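Local coordinates for protein acetyl xylan esterase (Metagenome, PDB 6XYC) that hydrolyses acetyl and feruloyl esters of complex natural xylans, acting as a bifunctional esterase of the alpha/beta-hydrolase clan, at residues V233-C236 with Q237-L241; N213-D216 with K217-D221; A186-P189 with E190-L193; D268-Y271 with F272-T276. All blocks are in the same frame, centred on the assembly; numbering follows the deposited sequence.

Interaction 1 of 4, residues V233-C236 with Q237-L241; sequences VPHC and QSVNL
Gln237 N meets Pro234 O at 2.9 Å, coming from well above the carbonyl plane. The bond from Val239 N to His235 O, 3.2 Å, then begins the regular helical pattern, and Asn240 N follows, bonding to Cys236 O at 2.8 Å. His235 swings its imidazole away from its own backbone N (chi1 -171°) and beside Val239, whose CG2 lies 3.5 Å from ND1; the far nitrogen, NE2, is hydrogen-bonded to Ser256. Gln237 CG runs alongside the Pro234 ring, CG to CG 4.2 Å, and the side chain crosses that of Val233 at about a right angle; the bend at chi2 turns the amide toward its partners. An amide suits this buried place because OE1 can accept from the backbone N-H groups of Val172 and Asp173. Cys236 commits its sulfur to a disulfide with Cys180. The Asn240 amide folds back over its own turn, CG 3.0 Å from Cys236 O, and ND2 donates a hydrogen bond to the Asp173 carboxylate. A leucine in place of Asn240 would probably leave that carboxylate without this N-H partner. Val233 touches Ser121 and His262, the likely catalytic pair, as well as the bound inhibitor, while the start of helix 236-248 rests on strands 222-227 and 252-257, Ser238 against Ile224 and Val239 against Phe254.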
loop_
_atom_site.group_PDB
_atom_site.type_symbol
_atom_site.label_atom_id
_atom_site.label_comp_id
_atom_site.label_asym_id
_atom_site.label_seq_id
_atom_site.Cartn_x
_atom_site.Cartn_y
_atom_site.Cartn_z
ATOM N N VAL A 233 6.264 2.127 14.316
ATOM C CA VAL A 233 6.855 2.919 13.242
ATOM C C VAL A 233 6.816 4.375 13.675
ATOM O O VAL A 233 5.721 4.917 13.895
ATOM C CB VAL A 233 6.112 2.725 11.911
ATOM C CG1 VAL A 233 6.729 3.613 10.840
ATOM C CG2 VAL A 233 6.140 1.266 11.492
ATOM N N PRO A 234 7.953 5.058 13.822
ATOM C CA PRO A 234 7.920 6.407 14.403
ATOM C C PRO A 234 7.275 7.440 13.487
ATOM O O PRO A 234 7.421 7.407 12.260
ATOM C CB PRO A 234 9.398 6.726 14.662
ATOM C CG PRO A 234 10.162 5.821 13.738
ATOM C CD PRO A 234 9.333 4.579 13.593
ATOM N N HIS A 235 6.543 8.351 14.134
ATOM C CA HIS A 235 5.919 9.512 13.504
ATOM C C HIS A 235 6.867 10.246 12.560
ATOM O O HIS A 235 6.441 10.780 11.525
ATOM C CB HIS A 235 5.442 10.414 14.650
ATOM C CG HIS A 235 4.584 11.570 14.248
ATOM N ND1 HIS A 235 5.091 12.841 14.092
ATOM C CD2 HIS A 235 3.244 11.672 14.073
ATOM C CE1 HIS A 235 4.107 13.665 13.778
ATOM N NE2 HIS A 235 2.977 12.980 13.758
ATOM N N CYS A 236 8.158 10.290 12.897
ATOM C CA CYS A 236 9.107 11.012 12.058
ATOM C C CYS A 236 9.075 10.521 10.617
ATOM O O CYS A 236 9.353 11.293 9.690
ATOM C CB CYS A 236 10.517 10.870 12.631
ATOM S SG CYS A 236 11.155 9.162 12.705
ATOM N N GLN A 237 8.732 9.247 10.406
ATOM C CA GLN A 237 8.691 8.703 9.053
ATOM C C GLN A 237 7.702 9.465 8.176
ATOM O O GLN A 237 8.005 9.803 7.024
ATOM C CB GLN A 237 8.337 7.216 9.111
ATOM C CG GLN A 237 9.448 6.345 9.670
ATOM C CD GLN A 237 10.527 6.061 8.655
ATOM O OE1 GLN A 237 10.253 5.526 7.581
ATOM N NE2 GLN A 237 11.761 6.409 8.985
ATOM N N SER A 238 6.510 9.750 8.706
ATOM C CA SER A 238 5.506 10.472 7.930
ATOM C C SER A 238 5.800 11.968 7.855
ATOM O O SER A 238 5.502 12.602 6.834
ATOM C CB SER A 238 4.119 10.232 8.523
ATOM O OG SER A 238 3.716 8.883 8.326
ATOM N N VAL A 239 6.363 12.552 8.917
ATOM C CA VAL A 239 6.852 13.926 8.830
ATOM C C VAL A 239 7.827 14.048 7.666
ATOM O O VAL A 239 7.726 14.955 6.831
ATOM C CB VAL A 239 7.510 14.347 10.157
ATOM C CG1 VAL A 239 8.215 15.674 9.990
ATOM C CG2 VAL A 239 6.474 14.412 11.273
ATOM N N ASN A 240 8.773 13.110 7.585
ATOM C CA ASN A 240 9.777 13.151 6.530
ATOM C C ASN A 240 9.142 12.990 5.154
ATOM O O ASN A 240 9.517 13.691 4.206
ATOM C CB ASN A 240 10.825 12.065 6.772
ATOM C CG ASN A 240 11.663 12.326 8.012
ATOM O OD1 ASN A 240 11.609 13.409 8.595
ATOM N ND2 ASN A 240 12.442 11.330 8.419
ATOM N N LEU A 241 8.180 12.074 5.018
ATOM C CA LEU A 241 7.539 11.881 3.724
ATOM C C LEU A 241 6.818 13.145 3.272
ATOM O O LEU A 241 6.909 13.531 2.103
ATOM C CB LEU A 241 6.564 10.703 3.786
ATOM C CG LEU A 241 5.983 10.236 2.449
ATOM C CD1 LEU A 241 7.097 9.857 1.473
ATOM C CD2 LEU A 241 5.039 9.060 2.648
#

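Interaction 2 of 4, residues N213-D216 with K217-D221; sequences NFVD and KDDPD
Phe214 reaches Asp219 through water: its carbonyl O and Asp219 OD1 each lie 2.6 Å from water 1, which joins the backbone to the carboxylate. The aromatic ring itself turns to Leu208 of helix 203-208. Next in sequence, Val215 crosses the Asp219 side chain at about a right angle, its CG1 3.6 Å from OD2, and its branched hydrocarbon also packs on Val244 and Tyr245 of helix 236-248, which suits a valine at the boundary between surface and interior. Asp216 carries most of the polar contact. Its N-H points to Asp219 OD2 (N to OD2 2.7 Å), which it meets from well above the carboxylate plane, 56° out of it. Its carbonyl O accepts from Asp219 N at 2.9 Å, closing a type I beta turn from Asp216 to Asp219; this turn lies in the loop that leads from helix 203-208 to strand 222-227 of the central alpha/beta-hydrolase sheet. The Asp216 side chain adds an Asx turn to it. OD1 accepts from Asp218 N at 2.7 Å through its anti lone pair, brought beside the following peptides by a chi1 of -180° that sets CG next to the carbonyl carbon. Aspartate is well suited here, being short enough to bend back onto the N-H two residues ahead. OD1 also lies 3.9 Å from Asp218 OD2, an approach of like charges that is probably eased by Lys217, whose chain bends at chi3 and chi4 to form a salt bridge between NZ and Asp218 OD1.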
loop_
_atom_site.group_PDB
_atom_site.type_symbol
_atom_site.label_atom_id
_atom_site.label_comp_id
_atom_site.label_asym_id
_atom_site.label_seq_id
_atom_site.Cartn_x
_atom_site.Cartn_y
_atom_site.Cartn_z
ATOM N N ASN A 213 12.536 8.115 -1.444
ATOM C CA ASN A 213 13.618 8.525 -2.323
ATOM C C ASN A 213 13.180 8.826 -3.753
ATOM O O ASN A 213 13.975 9.385 -4.514
ATOM C CB ASN A 213 14.697 7.440 -2.381
ATOM C CG ASN A 213 15.474 7.316 -1.093
ATOM O OD1 ASN A 213 15.585 6.229 -0.531
ATOM N ND2 ASN A 213 16.022 8.430 -0.615
ATOM N N PHE A 214 11.954 8.481 -4.139
ATOM C CA PHE A 214 11.547 8.526 -5.537
ATOM C C PHE A 214 10.340 9.420 -5.773
ATOM O O PHE A 214 9.739 9.368 -6.851
ATOM C CB PHE A 214 11.308 7.094 -5.997
ATOM C CG PHE A 214 12.429 6.162 -5.621
ATOM C CD1 PHE A 214 13.628 6.199 -6.314
ATOM C CD2 PHE A 214 12.301 5.279 -4.558
ATOM C CE1 PHE A 214 14.665 5.357 -5.973
ATOM C CE2 PHE A 214 13.337 4.431 -4.210
ATOM C CZ PHE A 214 14.522 4.473 -4.920
ATOM N N VAL A 215 10.013 10.284 -4.814
ATOM C CA VAL A 215 8.885 11.195 -4.952
ATOM C C VAL A 215 9.184 12.210 -6.047
ATOM O O VAL A 215 10.277 12.790 -6.102
ATOM C CB VAL A 215 8.603 11.887 -3.612
ATOM C CG1 VAL A 215 7.386 12.781 -3.723
ATOM C CG2 VAL A 215 8.418 10.846 -2.520
ATOM N N ASP A 216 8.206 12.436 -6.923
ATOM C CA ASP A 216 8.342 13.367 -8.033
ATOM C C ASP A 216 7.092 14.232 -8.103
ATOM O O ASP A 216 6.013 13.824 -7.665
ATOM C CB ASP A 216 8.545 12.629 -9.363
ATOM C CG ASP A 216 8.701 13.573 -10.538
ATOM O OD1 ASP A 216 7.700 14.212 -10.926
ATOM O OD2 ASP A 216 9.821 13.680 -11.077
ATOM N N LYS A 217 7.248 15.433 -8.667
ATOM C CA LYS A 217 6.131 16.366 -8.781
ATOM C C LYS A 217 4.907 15.724 -9.424
ATOM O O LYS A 217 3.773 16.117 -9.129
ATOM C CB LYS A 217 6.598 17.595 -9.576
ATOM C CG LYS A 217 5.563 18.227 -10.479
ATOM C CD LYS A 217 6.217 19.218 -11.449
ATOM C CE LYS A 217 6.851 18.512 -12.639
ATOM N NZ LYS A 217 5.866 18.237 -13.719
ATOM N N ASP A 218 5.111 14.730 -10.282
ATOM C CA ASP A 218 4.024 14.144 -11.051
ATOM C C ASP A 218 3.349 12.970 -10.351
ATOM O O ASP A 218 2.477 12.332 -10.953
ATOM C CB ASP A 218 4.529 13.672 -12.422
ATOM C CG ASP A 218 4.896 14.821 -13.339
ATOM O OD1 ASP A 218 4.368 15.936 -13.150
ATOM O OD2 ASP A 218 5.716 14.609 -14.259
ATOM N N ASP A 219 3.723 12.663 -9.111
ATOM C CA ASP A 219 3.123 11.533 -8.421
ATOM C C ASP A 219 1.650 11.811 -8.117
ATOM O O ASP A 219 1.250 12.968 -7.958
ATOM C CB ASP A 219 3.857 11.245 -7.115
ATOM C CG ASP A 219 5.241 10.689 -7.335
ATOM O OD1 ASP A 219 5.504 10.141 -8.424
ATOM O OD2 ASP A 219 6.071 10.793 -6.411
ATOM N N PRO A 220 0.825 10.768 -8.026
ATOM C CA PRO A 220 -0.551 10.971 -7.550
ATOM C C PRO A 220 -0.559 11.565 -6.148
ATOM O O PRO A 220 0.393 11.417 -5.376
ATOM C CB PRO A 220 -1.158 9.559 -7.569
ATOM C CG PRO A 220 0.025 8.615 -7.619
ATOM C CD PRO A 220 1.108 9.358 -8.351
ATOM N N ASP A 221 -1.652 12.252 -5.819
ATOM C CA ASP A 221 -1.794 12.842 -4.494
ATOM C C ASP A 221 -1.748 11.762 -3.420
ATOM O O ASP A 221 -2.184 10.625 -3.630
ATOM C CB ASP A 221 -3.115 13.604 -4.379
ATOM C CG ASP A 221 -3.158 14.838 -5.256
ATOM O OD1 ASP A 221 -2.234 15.031 -6.069
ATOM O OD2 ASP A 221 -4.128 15.609 -5.127
HETATM O O HOH W 1 7.868 9.143 -8.707
#

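Interaction 3 of 4, residues A186-P189 with E190-L193; sequences ASTP and EAVL. With AES (4-(2-aminoethyl)benzenesulfonyl fluoride), chain B.
Thr188 OG1 and Glu190 CG both sit between the backbone N and the carbonyl carbon of their own residues (chi1 59° and 55°), and a bend at chi2 turns the glutamate carboxylate so that it passes obliquely across the threonine side chain, OE2 3.4 Å from OG1. The hydroxyl has its hydrogen-bond partner in the carbonyl of Asp185. OE2 instead holds the aminoethyl arm of the inhibitor, accepting from AES N8 at 2.6 Å, while OE1 accepts a hydrogen bond from Asn184. Thr188 is the N-cap of the short helix 189-193: its carbonyl O accepts from Val192 N at 3.3 Å, and only weakly from Ala191 N. Pro189 suits the first turn, where a backbone N-H has no helical acceptor to lose, and its ring presses on the ligand arm, CG 3.3 Å from AES C7. With an alanine at Glu190, the ligand amine would probably lose this acceptor and be freer to swing, and Asn184 would lose a partner. Ala191 is small enough to tuck its CB under the incoming chain, 3.3 Å from the carbonyl O of Ala186.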
loop_
_atom_site.group_PDB
_atom_site.type_symbol
_atom_site.label_atom_id
_atom_site.label_comp_id
_atom_site.label_asym_id
_atom_site.label_seq_id
_atom_site.Cartn_x
_atom_site.Cartn_y
_atom_site.Cartn_z
ATOM N N ALA A 186 20.697 -5.837 11.654
ATOM C CA ALA A 186 20.285 -7.016 10.899
ATOM C C ALA A 186 19.167 -7.797 11.572
ATOM O O ALA A 186 18.667 -8.766 10.989
ATOM C CB ALA A 186 21.495 -7.927 10.671
ATOM N N SER A 187 18.757 -7.389 12.761
ATOM C CA SER A 187 17.736 -8.075 13.537
ATOM C C SER A 187 16.316 -7.719 13.126
ATOM O O SER A 187 15.373 -8.364 13.596
ATOM C CB SER A 187 17.902 -7.698 15.014
ATOM O OG SER A 187 17.651 -6.316 15.188
ATOM N N THR A 188 16.139 -6.724 12.280
ATOM C CA THR A 188 14.862 -6.047 12.139
ATOM C C THR A 188 14.122 -6.507 10.893
ATOM O O THR A 188 14.678 -7.191 10.028
ATOM C CB THR A 188 15.085 -4.536 12.092
ATOM O OG1 THR A 188 15.941 -4.202 10.997
ATOM C CG2 THR A 188 15.713 -4.048 13.391
ATOM N N PRO A 189 12.841 -6.141 10.770
ATOM C CA PRO A 189 12.061 -6.608 9.607
ATOM C C PRO A 189 12.597 -6.138 8.263
ATOM O O PRO A 189 12.537 -6.898 7.287
ATOM C CB PRO A 189 10.656 -6.053 9.890
ATOM C CG PRO A 189 10.587 -5.996 11.419
ATOM C CD PRO A 189 11.985 -5.546 11.817
ATOM N N GLU A 190 13.103 -4.904 8.169
ATOM C CA GLU A 190 13.647 -4.451 6.893
ATOM C C GLU A 190 14.907 -5.219 6.521
ATOM O O GLU A 190 15.194 -5.388 5.330
ATOM C CB GLU A 190 13.938 -2.950 6.923
ATOM C CG GLU A 190 14.844 -2.509 8.044
ATOM C CD GLU A 190 14.070 -1.901 9.189
ATOM O OE1 GLU A 190 14.331 -0.735 9.552
ATOM O OE2 GLU A 190 13.184 -2.591 9.734
ATOM N N ALA A 191 15.668 -5.686 7.518
ATOM C CA ALA A 191 16.823 -6.533 7.235
ATOM C C ALA A 191 16.387 -7.823 6.551
ATOM O O ALA A 191 17.012 -8.267 5.582
ATOM C CB ALA A 191 17.587 -6.842 8.525
ATOM N N VAL A 192 15.300 -8.428 7.034
ATOM C CA VAL A 192 14.769 -9.633 6.400
ATOM C C VAL A 192 14.320 -9.327 4.978
ATOM O O VAL A 192 14.547 -10.116 4.052
ATOM C CB VAL A 192 13.616 -10.203 7.248
ATOM C CG1 VAL A 192 13.012 -11.424 6.578
ATOM C CG2 VAL A 192 14.099 -10.532 8.655
ATOM N N LEU A 193 13.680 -8.171 4.786
ATOM C CA LEU A 193 13.184 -7.799 3.469
ATOM C C LEU A 193 14.304 -7.733 2.441
ATOM O O LEU A 193 14.081 -8.046 1.265
ATOM C CB LEU A 193 12.469 -6.445 3.549
ATOM C CG LEU A 193 11.802 -5.853 2.318
ATOM C CD1 LEU A 193 10.666 -6.753 1.851
ATOM C CD2 LEU A 193 11.285 -4.451 2.618
HETATM C C3 AES B . 7.637 -2.802 12.190
HETATM C C2 AES B . 6.312 -2.710 11.887
HETATM C C1 AES B . 5.935 -2.446 10.605
HETATM S S AES B . 4.231 -2.389 10.288
HETATM O O1S AES B . 3.868 -3.414 9.275
HETATM O O2S AES B . 3.514 -2.902 11.451
HETATM C C6 AES B . 6.843 -2.266 9.612
HETATM C C5 AES B . 8.186 -2.357 9.916
HETATM C C4 AES B . 8.578 -2.630 11.206
HETATM C C7 AES B . 10.098 -2.722 11.572
HETATM C C8 AES B . 10.827 -1.417 11.163
HETATM N N8 AES B . 12.088 -1.418 11.826
#

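Interaction 4 of 4, residues D268-Y271 with F272-T276; sequences DTQY and FKDMT
Gln270 O is gripped twice, by Asp274 N at 3.0 Å and by water 3, which donates to it at 2.7 Å and also to Asp274 OD1. This is the opening of helix 269-284, with Asp268 as the N-cap: its OD2 accepts from Tyr271 N, met nearly along the C-O axis at 3.1 Å. Aspartate is a fitting cap because its short side chain can reach a first-turn N-H, which has no helical carbonyl one turn earlier to accept it. A second water ties the Gln270 amide to the other carboxylate oxygen, accepting from NE2 and donating to Asp274 OD2 at 2.7 Å. Asp274, its CG anti to the carbonyl carbon (chi1 -69°), lies alongside the Tyr271 side chain; ring and carboxylate planes are 58° apart, and OD2 comes within 3.1 Å of CD1. The aliphatic part of Gln270 covers one face of the tyrosine ring, CG standing 3.7 Å above its plane. Large, mainly hydrophobic side chains suit the inward side of this helix: Tyr271 packs on Ile255 and Val257 of strand 252-257, Met275 on Val166, and Phe272 on Trp168 and on Ile63 of helix 56-69. Phe272 also leans on the start of its own helix. While its N-H bonds to Asp268 O, that same oxygen lies over one face of the ring, 3.3 Å from CG.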
loop_
_atom_site.group_PDB
_atom_site.type_symbol
_atom_site.label_atom_id
_atom_site.label_comp_id
_atom_site.label_asym_id
_atom_site.label_seq_id
_atom_site.Cartn_x
_atom_site.Cartn_y
_atom_site.Cartn_z
ATOM N N ASP A 268 -10.629 5.086 13.509
ATOM C CA ASP A 268 -11.892 5.545 14.073
ATOM C C ASP A 268 -12.624 6.375 13.029
ATOM O O ASP A 268 -12.096 6.671 11.954
ATOM C CB ASP A 268 -11.676 6.320 15.383
ATOM C CG ASP A 268 -11.079 7.712 15.178
ATOM O OD1 ASP A 268 -10.760 8.370 16.190
ATOM O OD2 ASP A 268 -10.918 8.164 14.027
ATOM N N THR A 269 -13.856 6.760 13.365
ATOM C CA THR A 269 -14.732 7.402 12.390
ATOM C C THR A 269 -14.071 8.629 11.772
ATOM O O THR A 269 -14.139 8.833 10.557
ATOM C CB THR A 269 -16.056 7.792 13.052
ATOM O OG1 THR A 269 -16.695 6.621 13.578
ATOM C CG2 THR A 269 -16.978 8.476 12.042
ATOM N N GLN A 270 -13.416 9.448 12.594
ATOM C CA GLN A 270 -12.865 10.708 12.112
ATOM C C GLN A 270 -11.844 10.482 11.003
ATOM O O GLN A 270 -11.923 11.100 9.934
ATOM C CB GLN A 270 -12.239 11.467 13.280
ATOM C CG GLN A 270 -11.257 12.541 12.876
ATOM C CD GLN A 270 -10.853 13.411 14.051
ATOM O OE1 GLN A 270 -11.009 13.020 15.209
ATOM N NE2 GLN A 270 -10.335 14.599 13.759
ATOM N N TYR A 271 -10.871 9.602 11.235
ATOM C CA TYR A 271 -9.801 9.420 10.264
ATOM C C TYR A 271 -10.201 8.488 9.135
ATOM O O TYR A 271 -9.672 8.617 8.026
ATOM C CB TYR A 271 -8.566 8.935 10.999
ATOM C CG TYR A 271 -8.212 9.913 12.082
ATOM C CD1 TYR A 271 -7.806 11.201 11.764
ATOM C CD2 TYR A 271 -8.336 9.584 13.425
ATOM C CE1 TYR A 271 -7.494 12.112 12.748
ATOM C CE2 TYR A 271 -8.027 10.493 14.417
ATOM C CZ TYR A 271 -7.605 11.758 14.068
ATOM O OH TYR A 271 -7.296 12.669 15.046
ATOM N N PHE A 272 -11.142 7.573 9.374
ATOM C CA PHE A 272 -11.784 6.896 8.250
ATOM C C PHE A 272 -12.452 7.911 7.327
ATOM O O PHE A 272 -12.364 7.796 6.100
ATOM C CB PHE A 272 -12.815 5.885 8.748
ATOM C CG PHE A 272 -12.226 4.655 9.383
ATOM C CD1 PHE A 272 -10.893 4.305 9.207
ATOM C CD2 PHE A 272 -13.028 3.835 10.155
ATOM C CE1 PHE A 272 -10.373 3.164 9.807
ATOM C CE2 PHE A 272 -12.522 2.695 10.750
ATOM C CZ PHE A 272 -11.192 2.356 10.579
ATOM N N LYS A 273 -13.131 8.914 7.902
ATOM C CA LYS A 273 -13.757 9.950 7.088
ATOM C C LYS A 273 -12.707 10.734 6.310
ATOM O O LYS A 273 -12.919 11.074 5.139
ATOM C CB LYS A 273 -14.587 10.890 7.963
ATOM C CG LYS A 273 -15.474 11.863 7.175
ATOM C CD LYS A 273 -16.289 12.770 8.101
ATOM C CE LYS A 273 -16.454 14.178 7.531
ATOM N NZ LYS A 273 -16.955 14.189 6.128
ATOM N N ASP A 274 -11.564 11.033 6.940
ATOM C CA ASP A 274 -10.476 11.674 6.208
ATOM C C ASP A 274 -10.088 10.846 4.992
ATOM O O ASP A 274 -9.890 11.390 3.898
ATOM C CB ASP A 274 -9.261 11.881 7.118
ATOM C CG ASP A 274 -9.501 12.919 8.198
ATOM O OD1 ASP A 274 -10.297 13.856 7.977
ATOM O OD2 ASP A 274 -8.869 12.802 9.269
ATOM N N MET A 275 -9.986 9.521 5.158
ATOM C CA MET A 275 -9.572 8.670 4.047
ATOM C C MET A 275 -10.643 8.631 2.960
ATOM O O MET A 275 -10.340 8.757 1.772
ATOM C CB MET A 275 -9.280 7.251 4.541
ATOM C CG MET A 275 -9.181 6.224 3.415
ATOM S SD MET A 275 -8.770 4.543 3.941
ATOM C CE MET A 275 -10.130 4.175 5.028
ATOM N N THR A 276 -11.905 8.432 3.351
ATOM C CA THR A 276 -12.965 8.302 2.356
ATOM C C THR A 276 -13.263 9.636 1.686
ATOM O O THR A 276 -13.568 9.667 0.492
ATOM C CB THR A 276 -14.235 7.721 2.988
ATOM O OG1 THR A 276 -14.611 8.486 4.137
ATOM C CG2 THR A 276 -14.006 6.276 3.398
HETATM O O HOH W 2 -9.258 14.954 10.859
HETATM O O HOH W 3 -12.959 13.587 9.547
#

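Interactions 1 and 3 flank the inhibitor pocket: the side chain of Val233 lies about 4 Å from the ligand, interaction 3 holds the ligand's amine end, and His262 and Ser122 bond to the ligand as well. Their centres are 19 Å apart and their nearest atoms about 8 Å. Interaction 2 packs against the later part of helix 236-248, whose start belongs to interaction 1; the centres of the two are 17 Å apart, yet their nearest atoms come within about 4 Å. Interaction 4, 32 Å from interaction 3 between centres, opens the helix that follows His262 in the chain; its Met275 comes near, without touching, the probable nucleophile elbow that carries Ser121.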